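Local coordinates for exodeoxyribonuclease III (Methanosarcina mazei, PDB 5J8N), which probably cleaves phosphodiester bonds in DNA, as an apurinic/apyrimidinic-site endonuclease and 3'-5' exonuclease dependent on magnesium or manganese, at residues I7-N12 against K20-L25; Y59-E64 against S69-F74; K84-E89 against G95-T100. The protein carries 3 engineered substitutions. One frame throughout, in Å; residues are numbered along the deposited sequence. Where two conformers were deposited one is given.

Interaction 1. Residues I7-N12 against K20-L25. With MG (magnesium ion), chain B.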
ATOM      1  N   ILE A   7       3.496  -9.105   0.467  1.00 11.06           N
ATOM      2  CA  ILE A   7       2.272  -8.837  -0.294  1.00 12.64           C
ATOM      3  C   ILE A   7       1.531  -7.728   0.435  1.00 11.48           C
ATOM      4  O   ILE A   7       1.605  -7.604   1.665  1.00 12.77           O
ATOM      5  CB  ILE A   7       1.448 -10.122  -0.453  1.00 12.72           C
ATOM      6  CG1 ILE A   7       0.264  -9.942  -1.429  1.00 13.96           C
ATOM      7  CG2 ILE A   7       0.922 -10.668   0.915  1.00 14.60           C
ATOM      8  CD1 ILE A   7      -0.310 -11.292  -1.889  1.00 13.14           C
ATOM      9  N   SER A   8       0.866  -6.867  -0.316  1.00 10.58           N
ATOM     10  CA  SER A   8       0.186  -5.682   0.149  1.00 10.13           C
ATOM     11  C   SER A   8      -1.176  -5.621  -0.494  1.00 11.19           C
ATOM     12  O   SER A   8      -1.284  -5.828  -1.726  1.00 11.29           O
ATOM     13  CB  SER A   8       1.019  -4.472  -0.233  1.00 13.55           C
ATOM     14  OG  SER A   8       0.369  -3.220   0.112  1.00 13.03           O
ATOM     15  N   TRP A   9      -2.216  -5.363   0.286  1.00 10.24           N
ATOM     16  CA  TRP A   9      -3.552  -5.485  -0.238  1.00 11.21           C
ATOM     17  C   TRP A   9      -4.503  -4.502   0.433  1.00 10.65           C
ATOM     18  O   TRP A   9      -4.678  -4.569   1.656  1.00 10.69           O
ATOM     19  CB  TRP A   9      -4.069  -6.935  -0.008  1.00 10.08           C
ATOM     20  CG  TRP A   9      -5.355  -7.269  -0.752  1.00 10.35           C
ATOM     21  CD1 TRP A   9      -5.936  -6.593  -1.802  1.00 11.66           C
ATOM     22  CD2 TRP A   9      -6.169  -8.422  -0.518  1.00 10.80           C
ATOM     23  NE1 TRP A   9      -7.090  -7.285  -2.249  1.00 11.06           N
ATOM     24  CE2 TRP A   9      -7.216  -8.420  -1.473  1.00 11.35           C
ATOM     25  CE3 TRP A   9      -6.063  -9.483   0.377  1.00 12.51           C
ATOM     26  CZ2 TRP A   9      -8.205  -9.397  -1.500  1.00 12.05           C
ATOM     27  CZ3 TRP A   9      -7.024 -10.484   0.333  1.00 13.44           C
ATOM     28  CH2 TRP A   9      -8.102 -10.419  -0.606  1.00 13.53           C
ATOM     29  N   ASN A  10      -5.178  -3.659  -0.357  1.00  9.68           N
ATOM     30  CA  ASN A  10      -6.309  -2.886   0.173  1.00  9.64           C
ATOM     31  C   ASN A  10      -7.536  -3.788   0.136  1.00  9.48           C
ATOM     32  O   ASN A  10      -7.961  -4.206  -0.971  1.00 10.62           O
ATOM     33  CB  ASN A  10      -6.540  -1.620  -0.658  1.00 10.23           C
ATOM     34  CG  ASN A  10      -7.771  -0.858  -0.219  1.00 10.79           C
ATOM     35  OD1 ASN A  10      -8.793  -1.456   0.153  1.00 11.57           O
ATOM     36  ND2 ASN A  10      -7.701   0.493  -0.264  1.00 11.82           N
ATOM     37  N   VAL A  11      -8.010  -4.144   1.324  1.00 10.49           N
ATOM     38  CA  VAL A  11      -9.041  -5.157   1.479  1.00 10.71           C
ATOM     39  C   VAL A  11     -10.450  -4.612   1.461  1.00 11.56           C
ATOM     40  O   VAL A  11     -11.420  -5.370   1.445  1.00 12.52           O
ATOM     41  CB  VAL A  11      -8.833  -5.966   2.764  1.00 11.94           C
ATOM     42  CG1 VAL A  11      -7.562  -6.849   2.629  1.00 15.73           C
ATOM     43  CG2 VAL A  11      -8.755  -5.124   4.009  1.00 12.46           C
ATOM     44  N   ASN A  12     -10.577  -3.273   1.496  1.00 11.15           N
ATOM     45  CA  ASN A  12     -11.899  -2.603   1.440  1.00 12.22           C
ATOM     46  C   ASN A  12     -12.836  -3.077   2.565  1.00 13.36           C
ATOM     47  O   ASN A  12     -14.049  -3.191   2.403  1.00 15.39           O
ATOM     48  CB  ASN A  12     -12.593  -2.764   0.054  1.00 12.95           C
ATOM     49  CG  ASN A  12     -13.559  -1.606  -0.259  1.00 13.49           C
ATOM     50  OD1 ASN A  12     -13.282  -0.406   0.061  1.00 14.29           O
ATOM     51  ND2 ASN A  12     -14.604  -1.932  -0.980  1.00 15.00           N
ATOM     52  N   LYS A  20     -13.758 -13.785   2.729  1.00 16.73           N
ATOM     53  CA  LYS A  20     -13.631 -13.883   1.283  1.00 17.19           C
ATOM     54  C   LYS A  20     -12.202 -14.157   0.870  1.00 19.75           C
ATOM     55  O   LYS A  20     -11.799 -13.839  -0.229  1.00 25.83           O
ATOM     56  CB  LYS A  20     -14.098 -12.577   0.626  1.00 18.06           C
ATOM     57  CG  LYS A  20     -15.509 -12.310   0.807  1.00 19.82           C
ATOM     58  CD  LYS A  20     -16.302 -13.413   0.209  1.00 27.73           C
ATOM     59  CE  LYS A  20     -17.739 -13.035   0.080  1.00 30.10           C
ATOM     60  NZ  LYS A  20     -18.460 -14.103  -0.687  1.00 33.35           N
ATOM     61  N   GLY A  21     -11.460 -14.748   1.777  1.00 18.48           N
ATOM     62  CA  GLY A  21     -10.158 -15.265   1.386  1.00 25.99           C
ATOM     63  C   GLY A  21      -8.977 -14.654   2.088  1.00 23.54           C
ATOM     64  O   GLY A  21      -7.840 -15.160   1.906  1.00 21.57           O
ATOM     65  N   PHE A  22      -9.154 -13.521   2.773  1.00 18.28           N
ATOM     66  CA  PHE A  22      -7.986 -12.943   3.387  1.00 15.87           C
ATOM     67  C   PHE A  22      -7.348 -13.924   4.365  1.00 15.24           C
ATOM     68  O   PHE A  22      -6.107 -14.017   4.419  1.00 15.24           O
ATOM     69  CB  PHE A  22      -8.300 -11.606   4.093  1.00 14.77           C
ATOM     70  CG  PHE A  22      -7.106 -11.104   4.837  1.00 13.68           C
ATOM     71  CD1 PHE A  22      -6.030 -10.614   4.109  1.00 14.43           C
ATOM     72  CD2 PHE A  22      -6.989 -11.315   6.204  1.00 15.20           C
ATOM     73  CE1 PHE A  22      -4.858 -10.262   4.750  1.00 14.83           C
ATOM     74  CE2 PHE A  22      -5.810 -10.912   6.848  1.00 16.30           C
ATOM     75  CZ  PHE A  22      -4.782 -10.429   6.125  1.00 16.47           C
ATOM     76  N   LEU A  23      -8.138 -14.636   5.150  1.00 16.88           N
ATOM     77  CA  LEU A  23      -7.567 -15.561   6.097  1.00 19.46           C
ATOM     78  C   LEU A  23      -6.838 -16.663   5.349  1.00 18.96           C
ATOM     79  O   LEU A  23      -5.783 -17.139   5.790  1.00 22.04           O
ATOM     80  CB  LEU A  23      -8.647 -16.145   6.996  1.00 26.95           C
ATOM     81  CG  LEU A  23      -8.399 -16.337   8.465  1.00 34.97           C
ATOM     82  CD1 LEU A  23      -7.987 -15.017   9.088  1.00 30.83           C
ATOM     83  CD2 LEU A  23      -9.751 -16.802   8.989  1.00 28.22           C
ATOM     84  N   ASP A  24      -7.398 -17.103   4.228  1.00 21.42           N
ATOM     85  CA  ASP A  24      -6.689 -18.140   3.463  1.00 21.29           C
ATOM     86  C   ASP A  24      -5.306 -17.641   3.039  1.00 19.99           C
ATOM     87  O   ASP A  24      -4.301 -18.373   3.126  1.00 20.15           O
ATOM     88  CB  ASP A  24      -7.465 -18.564   2.202  1.00 23.73           C
ATOM     89  CG  ASP A  24      -8.834 -19.148   2.498  1.00 28.29           C
ATOM     90  OD1 ASP A  24      -9.104 -19.613   3.628  1.00 30.52           O
ATOM     91  OD2 ASP A  24      -9.629 -19.107   1.553  1.00 31.58           O
ATOM     92  N   LEU A  25      -5.255 -16.383   2.595  1.00 17.14           N
ATOM     93  CA  LEU A  25      -3.994 -15.829   2.131  1.00 16.10           C
ATOM     94  C   LEU A  25      -2.994 -15.797   3.275  1.00 17.57           C
ATOM     95  O   LEU A  25      -1.836 -16.167   3.131  1.00 16.91           O
ATOM     96  CB  LEU A  25      -4.220 -14.434   1.582  1.00 17.25           C
ATOM     97  CG  LEU A  25      -3.065 -13.624   1.035  1.00 17.76           C
ATOM     98  CD1 LEU A  25      -3.582 -12.574   0.028  1.00 24.53           C
ATOM     99  CD2 LEU A  25      -2.396 -12.965   2.186  1.00 22.15           C
TER
HETATM  100 MG    MG B 301     -11.986   1.113  -0.443  1.00 14.59          MG
HETATM  101  O   HOH W   1     -10.790  -0.377  -1.288  1.00 14.85           O
HETATM  102  O   HOH W   2     -12.785   1.370  -2.269  1.00 15.94           O
HETATM  103  O   HOH W   3     -13.291   2.521   0.323  1.00 16.54           O
HETATM  104  O   HOH W   4     -10.476   2.594  -0.808  1.00 17.32           O
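V11 and F22 mark the nearer end of this approach, with CA atoms 8.1 Å apart, while I7 and L25 at the other end are 9.7 Å apart at CA, so the strand end and the first turn of the helix, which starts after the N-cap residue G21, meet through side chains. W9 holds the middle. Its CG stands anti to the backbone N (chi1 -169°), which carries the large indole toward the helix. There CE3 of W9 comes 3.9 Å from CD1 of F22, lying in the plane of the phenyl ring at its edge as the two side chains run antiparallel past one another. The same CE3 is 4.0 Å from CD1 of L25, and CD1 of L25 also meets CD1 of I7 tip to tip. V11 lays CG1 over one face of the indole, nearer its edge than its centre, while NE1 donates to the backbone O of H248. Were W9 replaced by an alanine, a gap would probably open beside F22 and L25, and the H248 carbonyl would lose this donor. Beyond W9, OD1 of N10 accepts from the backbone N of N12 at 2.9 Å, an Asx turn, and also takes a bond from a water on the magnesium ion. N12 binds that ion through OD1 at 2.1 Å, with E38 as the other protein ligand. Strand 3-10 runs between strands 33-37 and 251-256, and F22 packs between helix 14-18 (L14, A17) and strand 33-37 (V34, V36).

Interaction 2. Residues Y59-E64 against S69-F74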
ATOM      1  N   TYR A  59       0.342  -6.109  13.730  1.00 13.42           N
ATOM      2  CA  TYR A  59       0.306  -4.721  14.258  1.00 12.56           C
ATOM      3  C   TYR A  59      -0.702  -3.946  13.465  1.00 12.20           C
ATOM      4  O   TYR A  59      -0.689  -4.013  12.234  1.00 14.36           O
ATOM      5  CB  TYR A  59       1.692  -4.056  14.160  1.00 16.15           C
ATOM      6  CG  TYR A  59       2.747  -4.944  14.800  1.00 15.16           C
ATOM      7  CD1 TYR A  59       2.911  -4.958  16.161  1.00 16.03           C
ATOM      8  CD2 TYR A  59       3.491  -5.820  14.025  1.00 15.02           C
ATOM      9  CE1 TYR A  59       3.833  -5.828  16.749  1.00 17.47           C
ATOM     10  CE2 TYR A  59       4.370  -6.663  14.609  1.00 13.91           C
ATOM     11  CZ  TYR A  59       4.560  -6.668  15.922  1.00 15.20           C
ATOM     12  OH  TYR A  59       5.418  -7.572  16.527  1.00 17.06           O
ATOM     13  N   PHE A  60      -1.581  -3.198  14.124  1.00 14.00           N
ATOM     14  CA  PHE A  60      -2.641  -2.469  13.449  1.00 12.91           C
ATOM     15  C   PHE A  60      -2.727  -1.059  13.965  1.00 13.78           C
ATOM     16  O   PHE A  60      -2.450  -0.820  15.192  1.00 17.00           O
ATOM     17  CB  PHE A  60      -4.019  -3.140  13.695  1.00 14.29           C
ATOM     18  CG  PHE A  60      -4.262  -4.338  12.820  1.00 15.40           C
ATOM     19  CD1 PHE A  60      -3.764  -5.587  13.183  1.00 20.27           C
ATOM     20  CD2 PHE A  60      -4.875  -4.176  11.570  1.00 15.74           C
ATOM     21  CE1 PHE A  60      -3.981  -6.695  12.315  1.00 17.91           C
ATOM     22  CE2 PHE A  60      -5.113  -5.260  10.716  1.00 17.20           C
ATOM     23  CZ  PHE A  60      -4.655  -6.521  11.104  1.00 17.66           C
ATOM     24  N   VAL A  61      -3.181  -0.161  13.103  1.00 13.64           N
ATOM     25  CA  VAL A  61      -3.543   1.201  13.556  1.00 15.24           C
ATOM     26  C   VAL A  61      -4.942   1.462  13.041  1.00 16.72           C
ATOM     27  O   VAL A  61      -5.294   1.088  11.895  1.00 14.73           O
ATOM     28  CB  VAL A  61      -2.533   2.252  13.084  1.00 18.20           C
ATOM     29  CG1 VAL A  61      -2.488   2.397  11.631  1.00 20.25           C
ATOM     30  CG2 VAL A  61      -2.823   3.635  13.770  1.00 19.66           C
ATOM     31  N   SER A  62      -5.741   2.035  13.917  1.00 16.16           N
ATOM     32  CA  SER A  62      -7.114   2.456  13.618  1.00 16.12           C
ATOM     33  C   SER A  62      -7.223   3.968  13.519  1.00 15.39           C
ATOM     34  O   SER A  62      -6.525   4.717  14.258  1.00 17.67           O
ATOM     35  CB  SER A  62      -8.055   2.043  14.732  1.00 18.88           C
ATOM     36  OG  SER A  62      -8.567   0.706  14.645  1.00 24.77           O
ATOM     37  N   ALA A  63      -8.129   4.425  12.656  1.00 15.17           N
ATOM     38  CA  ALA A  63      -8.510   5.809  12.629  1.00 17.37           C
ATOM     39  C   ALA A  63      -9.312   6.159  13.843  1.00 18.61           C
ATOM     40  O   ALA A  63      -9.894   5.289  14.495  1.00 19.54           O
ATOM     41  CB  ALA A  63      -9.337   6.105  11.381  1.00 17.12           C
ATOM     42  N   GLU A  64      -9.381   7.458  14.173  1.00 17.93           N
ATOM     43  CA  GLU A  64     -10.315   7.924  15.184  1.00 20.77           C
ATOM     44  C   GLU A  64     -11.761   7.732  14.767  1.00 21.88           C
ATOM     45  O   GLU A  64     -12.567   7.312  15.562  1.00 23.81           O
ATOM     46  CB  GLU A  64     -10.046   9.409  15.517  1.00 23.83           C
ATOM     47  CG  GLU A  64      -8.699   9.619  16.202  1.00 31.01           C
ATOM     48  CD  GLU A  64      -8.515  11.013  16.817  1.00 42.88           C
ATOM     49  OE1 GLU A  64      -9.195  11.986  16.396  1.00 37.24           O
ATOM     50  OE2 GLU A  64      -7.653  11.122  17.720  1.00 49.68           O
ATOM     51  N   SER A  69     -10.731   3.860   7.094  1.00 12.96           N
ATOM     52  CA  SER A  69      -9.288   3.800   6.942  1.00 12.97           C
ATOM     53  C   SER A  69      -8.723   2.621   7.753  1.00 13.79           C
ATOM     54  O   SER A  69      -9.352   1.562   7.806  1.00 13.77           O
ATOM     55  CB  SER A  69      -8.724   5.178   7.331  1.00 12.28           C
ATOM     56  OG  SER A  69      -7.307   5.213   7.117  1.00 12.86           O
ATOM     57  N   GLY A  70      -7.557   2.753   8.372  1.00 12.55           N
ATOM     58  CA  GLY A  70      -6.918   1.687   9.151  1.00 13.30           C
ATOM     59  C   GLY A  70      -5.994   0.853   8.301  1.00 12.92           C
ATOM     60  O   GLY A  70      -6.276   0.527   7.128  1.00 11.88           O
ATOM     61  N   VAL A  71      -4.837   0.507   8.870  1.00 11.27           N
ATOM     62  CA  VAL A  71      -3.873  -0.371   8.179  1.00 13.50           C
ATOM     63  C   VAL A  71      -3.277  -1.375   9.157  1.00 11.82           C
ATOM     64  O   VAL A  71      -3.305  -1.144  10.372  1.00 13.12           O
ATOM     65  CB  VAL A  71      -2.714   0.399   7.491  1.00 12.69           C
ATOM     66  CG1 VAL A  71      -3.214   1.386   6.464  1.00 13.73           C
ATOM     67  CG2 VAL A  71      -1.804   1.106   8.498  1.00 18.31           C
ATOM     68  N   GLY A  72      -2.772  -2.501   8.638  1.00 11.58           N
ATOM     69  CA  GLY A  72      -2.133  -3.477   9.522  1.00 12.72           C
ATOM     70  C   GLY A  72      -1.035  -4.210   8.767  1.00 11.39           C
ATOM     71  O   GLY A  72      -1.053  -4.312   7.526  1.00 11.67           O
ATOM     72  N   THR A  73      -0.090  -4.710   9.540  1.00 11.72           N
ATOM     73  CA  THR A  73       1.052  -5.464   9.021  1.00 11.28           C
ATOM     74  C   THR A  73       1.205  -6.719   9.831  1.00 11.75           C
ATOM     75  O   THR A  73       1.277  -6.710  11.042  1.00 12.81           O
ATOM     76  CB  THR A  73       2.332  -4.628   9.126  1.00 11.18           C
ATOM     77  OG1 THR A  73       2.188  -3.514   8.258  1.00 11.93           O
ATOM     78  CG2 THR A  73       3.587  -5.426   8.728  1.00 12.39           C
ATOM     79  N   PHE A  74       1.267  -7.834   9.108  1.00 12.28           N
ATOM     80  CA  PHE A  74       1.634  -9.149   9.646  1.00 13.81           C
ATOM     81  C   PHE A  74       3.027  -9.525   9.202  1.00 12.58           C
ATOM     82  O   PHE A  74       3.356  -9.347   8.031  1.00 13.60           O
ATOM     83  CB  PHE A  74       0.683 -10.233   9.111  1.00 12.26           C
ATOM     84  CG  PHE A  74      -0.755 -10.024   9.448  1.00 12.03           C
ATOM     85  CD1 PHE A  74      -1.555  -9.163   8.666  1.00 13.66           C
ATOM     86  CD2 PHE A  74      -1.320 -10.714  10.501  1.00 14.47           C
ATOM     87  CE1 PHE A  74      -2.922  -9.005   8.964  1.00 14.53           C
ATOM     88  CE2 PHE A  74      -2.670 -10.552  10.826  1.00 14.81           C
ATOM     89  CZ  PHE A  74      -3.455  -9.694  10.028  1.00 14.67           C
TER
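The ring of F60 has CA of G72 over one face, 3.5 Å above its plane and nearer the ring's edge than its centre, and it turns an edge to F74. This second meeting is an offset edge-to-face pair, with the F60 and F74 ring centroids 5.5 Å apart, the planes at 86°, and the edge of F60 directed at the face of F74. Setting CG anti to its own carbonyl carbon (chi1 -80°) swings the F60 ring across the neighbouring strand. Glycine suits position 72 because a CB there would run into CE2 of F60; its bare CA makes a CH-pi contact instead. The ring of Y59, on the other side of the sheet, lies obliquely to the T73 carbonyl.

Between these two faces the backbones form a regular antiparallel ladder. Y59 and T73 are a hydrogen-bonded pair, N of T73 giving a bond of 2.8 Å to O of Y59. V61 and V71 form the next such pair, the bond from N of V61 to O of V71 measuring 2.9 Å and being nearly straight at 170°. F60 and G72 are the non-hydrogen-bonded pair between them. V61 and V71 stand abreast on the same face, and CG1 of V61 presses to 3.5 Å from CG2 of V71, tighter than ordinary contact; beta-branched residues suit such a strand pair. Where the strands end, CB of A63 meets CB of S69 at 4.2 Å, and S69 sits beside Y111, predicted to be an active-site residue. T73 and V71 face L98 of the second sheet. This is a beta hairpin on the border of one sheet of the four-layered alpha-beta sandwich of the DNase I-like fold, in which two sheets pack face to face, its loop end lying near the predicted active site.

Interaction 3. Residues K84-E89 against G95-T100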
ATOM      1  N   LYS A  84       3.296   4.042  14.860  0.56 16.72           N
ATOM      2  CA  LYS A  84       1.990   4.272  14.291  0.56 15.39           C
ATOM      3  C   LYS A  84       1.930   5.754  14.038  0.56 16.57           C
ATOM      4  O   LYS A  84       1.892   6.560  14.975  0.56 19.63           O
ATOM      5  CB  LYS A  84       0.895   3.770  15.233  0.56 17.28           C
ATOM      6  CG  LYS A  84       0.956   2.258  15.410  0.56 17.47           C
ATOM      7  CD  LYS A  84       0.053   1.762  16.517  0.56 17.04           C
ATOM      8  CE  LYS A  84       0.087   0.236  16.605  0.56 16.93           C
ATOM      9  NZ  LYS A  84      -0.854  -0.326  17.632  0.56 16.94           N
ATOM     10  N   GLY A  85       2.060   6.106  12.766  1.00 20.02           N
ATOM     11  CA  GLY A  85       1.840   7.451  12.313  1.00 18.03           C
ATOM     12  C   GLY A  85       3.183   8.091  12.008  1.00 20.14           C
ATOM     13  O   GLY A  85       4.273   7.639  12.455  1.00 22.09           O
ATOM     14  N   MET A  86       3.118   9.201  11.279  1.00 18.62           N
ATOM     15  CA  MET A  86       4.298   9.987  10.946  1.00 20.16           C
ATOM     16  C   MET A  86       4.723  10.968  12.018  1.00 22.08           C
ATOM     17  O   MET A  86       5.778  11.614  11.907  1.00 25.50           O
ATOM     18  CB  MET A  86       4.067  10.774   9.650  1.00 19.19           C
ATOM     19  CG  MET A  86       4.000   9.927   8.443  1.00 20.64           C
ATOM     20  SD  MET A  86       3.753  10.870   6.874  1.00 23.22           S
ATOM     21  CE  MET A  86       1.993  11.271   6.894  1.00 22.06           C
ATOM     22  N   GLY A  87       3.882  11.123  13.039  1.00 22.72           N
ATOM     23  CA  GLY A  87       4.082  12.120  14.066  1.00 23.55           C
ATOM     24  C   GLY A  87       3.481  13.486  13.773  1.00 24.27           C
ATOM     25  O   GLY A  87       3.939  14.505  14.283  1.00 24.82           O
ATOM     26  N   ILE A  88       2.447  13.502  12.940  1.00 19.79           N
ATOM     27  CA  ILE A  88       1.711  14.740  12.650  1.00 17.65           C
ATOM     28  C   ILE A  88       0.249  14.447  12.922  1.00 17.04           C
ATOM     29  O   ILE A  88      -0.331  13.623  12.220  1.00 16.90           O
ATOM     30  CB  ILE A  88       1.896  15.194  11.200  1.00 17.96           C
ATOM     31  CG1 ILE A  88       3.391  15.502  10.948  1.00 19.89           C
ATOM     32  CG2 ILE A  88       0.992  16.414  10.892  1.00 19.48           C
ATOM     33  CD1 ILE A  88       3.727  15.622   9.508  1.00 25.32           C
ATOM     34  N   GLU A  89      -0.318  15.092  13.922  1.00 16.22           N
ATOM     35  CA  GLU A  89      -1.643  14.655  14.449  1.00 18.60           C
ATOM     36  C   GLU A  89      -2.713  14.635  13.365  1.00 18.34           C
ATOM     37  O   GLU A  89      -3.522  13.686  13.304  1.00 18.08           O
ATOM     38  CB  GLU A  89      -2.083  15.530  15.635  1.00 21.71           C
ATOM     39  CG  GLU A  89      -3.347  15.018  16.357  1.00 28.74           C
ATOM     40  CD  GLU A  89      -4.673  15.455  15.692  1.00 48.57           C
ATOM     41  OE1 GLU A  89      -4.731  16.565  15.105  1.00 51.52           O
ATOM     42  OE2 GLU A  89      -5.669  14.691  15.770  1.00 50.56           O
ATOM     43  N   GLY A  95      -5.261   7.081  10.853  1.00 13.99           N
ATOM     44  CA  GLY A  95      -4.853   5.667  10.859  1.00 13.64           C
ATOM     45  C   GLY A  95      -4.471   5.112   9.521  1.00 13.96           C
ATOM     46  O   GLY A  95      -4.835   3.953   9.177  1.00 13.54           O
ATOM     47  N   ARG A  96      -3.642   5.865   8.799  1.00 12.87           N
ATOM     48  CA  ARG A  96      -3.249   5.540   7.442  1.00 13.09           C
ATOM     49  C   ARG A  96      -1.828   5.068   7.293  1.00 11.36           C
ATOM     50  O   ARG A  96      -1.430   4.758   6.177  1.00 14.09           O
ATOM     51  CB  ARG A  96      -3.388   6.802   6.560  1.00 17.53           C
ATOM     52  CG  ARG A  96      -4.793   7.280   6.402  1.00 17.28           C
ATOM     53  CD  ARG A  96      -4.781   8.550   5.541  1.00 16.88           C
ATOM     54  NE  ARG A  96      -6.172   8.899   5.415  1.00 17.65           N
ATOM     55  CZ  ARG A  96      -6.995   8.302   4.590  1.00 17.31           C
ATOM     56  NH1 ARG A  96      -6.536   7.385   3.747  1.00 14.71           N
ATOM     57  NH2 ARG A  96      -8.296   8.655   4.580  1.00 18.45           N
ATOM     58  N   PHE A  97      -1.044   5.024   8.380  1.00 12.81           N
ATOM     59  CA  PHE A  97       0.400   4.893   8.268  1.00 12.05           C
ATOM     60  C   PHE A  97       0.908   4.021   9.380  1.00 13.16           C
ATOM     61  O   PHE A  97       0.704   4.305  10.562  1.00 14.19           O
ATOM     62  CB  PHE A  97       1.018   6.289   8.340  1.00 13.19           C
ATOM     63  CG  PHE A  97       2.500   6.337   8.216  1.00 14.04           C
ATOM     64  CD1 PHE A  97       3.307   6.057   9.293  1.00 13.93           C
ATOM     65  CD2 PHE A  97       3.079   6.725   6.990  1.00 15.69           C
ATOM     66  CE1 PHE A  97       4.755   6.178   9.169  1.00 16.03           C
ATOM     67  CE2 PHE A  97       4.480   6.853   6.874  1.00 16.86           C
ATOM     68  CZ  PHE A  97       5.274   6.537   7.952  1.00 15.52           C
ATOM     69  N   LEU A  98       1.607   2.977   8.988  1.00 11.75           N
ATOM     70  CA  LEU A  98       2.210   2.066   9.976  1.00 12.55           C
ATOM     71  C   LEU A  98       3.622   1.694   9.577  1.00 12.34           C
ATOM     72  O   LEU A  98       3.837   1.109   8.486  1.00 12.53           O
ATOM     73  CB  LEU A  98       1.303   0.820  10.106  1.00 13.93           C
ATOM     74  CG  LEU A  98       1.798  -0.258  11.044  1.00 16.62           C
ATOM     75  CD1 LEU A  98       1.817   0.279  12.396  1.00 18.79           C
ATOM     76  CD2 LEU A  98       0.858  -1.490  10.970  1.00 20.47           C
ATOM     77  N   ARG A  99       4.575   2.027  10.432  1.00 12.34           N
ATOM     78  CA  ARG A  99       5.992   1.722  10.232  1.00 12.12           C
ATOM     79  C   ARG A  99       6.408   0.542  11.067  1.00 13.18           C
ATOM     80  O   ARG A  99       6.188   0.494  12.295  1.00 13.28           O
ATOM     81  CB  ARG A  99       6.821   2.951  10.570  1.00 13.03           C
ATOM     82  CG  ARG A  99       8.312   2.668  10.620  1.00 14.00           C
ATOM     83  CD  ARG A  99       9.088   3.938  10.883  1.00 14.73           C
ATOM     84  NE  ARG A  99      10.505   3.641  11.141  1.00 13.67           N
ATOM     85  CZ  ARG A  99      11.376   4.551  11.474  1.00 15.82           C
ATOM     86  NH1 ARG A  99      11.040   5.809  11.542  1.00 17.56           N
ATOM     87  NH2 ARG A  99      12.624   4.168  11.739  1.00 16.72           N
ATOM     88  N   THR A 100       7.056  -0.426  10.426  1.00 12.73           N
ATOM     89  CA  THR A 100       7.693  -1.539  11.120  1.00 12.00           C
ATOM     90  C   THR A 100       9.109  -1.674  10.571  1.00 13.30           C
ATOM     91  O   THR A 100       9.274  -1.868   9.360  1.00 13.46           O
ATOM     92  CB  THR A 100       6.902  -2.869  10.913  1.00 14.00           C
ATOM     93  OG1 THR A 100       6.677  -3.050   9.513  1.00 13.64           O
ATOM     94  CG2 THR A 100       5.566  -2.826  11.643  1.00 14.66           C
TER
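M86 meets F97 by a CH-pi contact: CG of M86 lies over the centre of the phenyl ring, 3.5 Å from the centroid and 12° off its normal, the methionine chain lying crosswise to the phenylalanine side chain. With CG set over the ring, SD also stays near, 4.6 Å from the centroid of the F97 ring and oblique to it, a Met-aromatic contact. The ring also rests against the backbone of G85, CD1 of F97 coming 3.4 Å from C of G85.

The polar share is small. N of G85 gives a weak bond of 3.2 Å to O of F97, bent to 123°. G85 has a positive phi at which a CB would jam against the carbonyl O of K84, so glycine suits the turn out of the strand.

In strand register, K84 and L98 form a non-hydrogen-bonded antiparallel pair. Of apolar packing beyond the ring, F97 meets Y135 edge-to-face, and M86 also touches F128, both residues of helix 119-141. With one weak bond across it, the contact owes its hold mainly to a methionine methylene seated over an aromatic face, with the sulfur to one side.

Taken from the N terminus, the three contacts follow one another in series; none nests in or crosses another. Interaction 1 closes the seven residues holding helix 14-18, interaction 2 a four-residue hairpin loop, and interaction 3 five residues that include most of helix 89-92. The first two reach the same six-stranded sheet and touch where F22 packs on F74. Interaction 3 lies on the other sheet, and meets interaction 2 where the side chain of L98 reaches the carbonyl of Y59 and R96 packs against S69. Interactions 1 and 3 do not touch, their nearest atoms being about 8 Å apart, so residues 59-64 and 69-74 form the bridge between them.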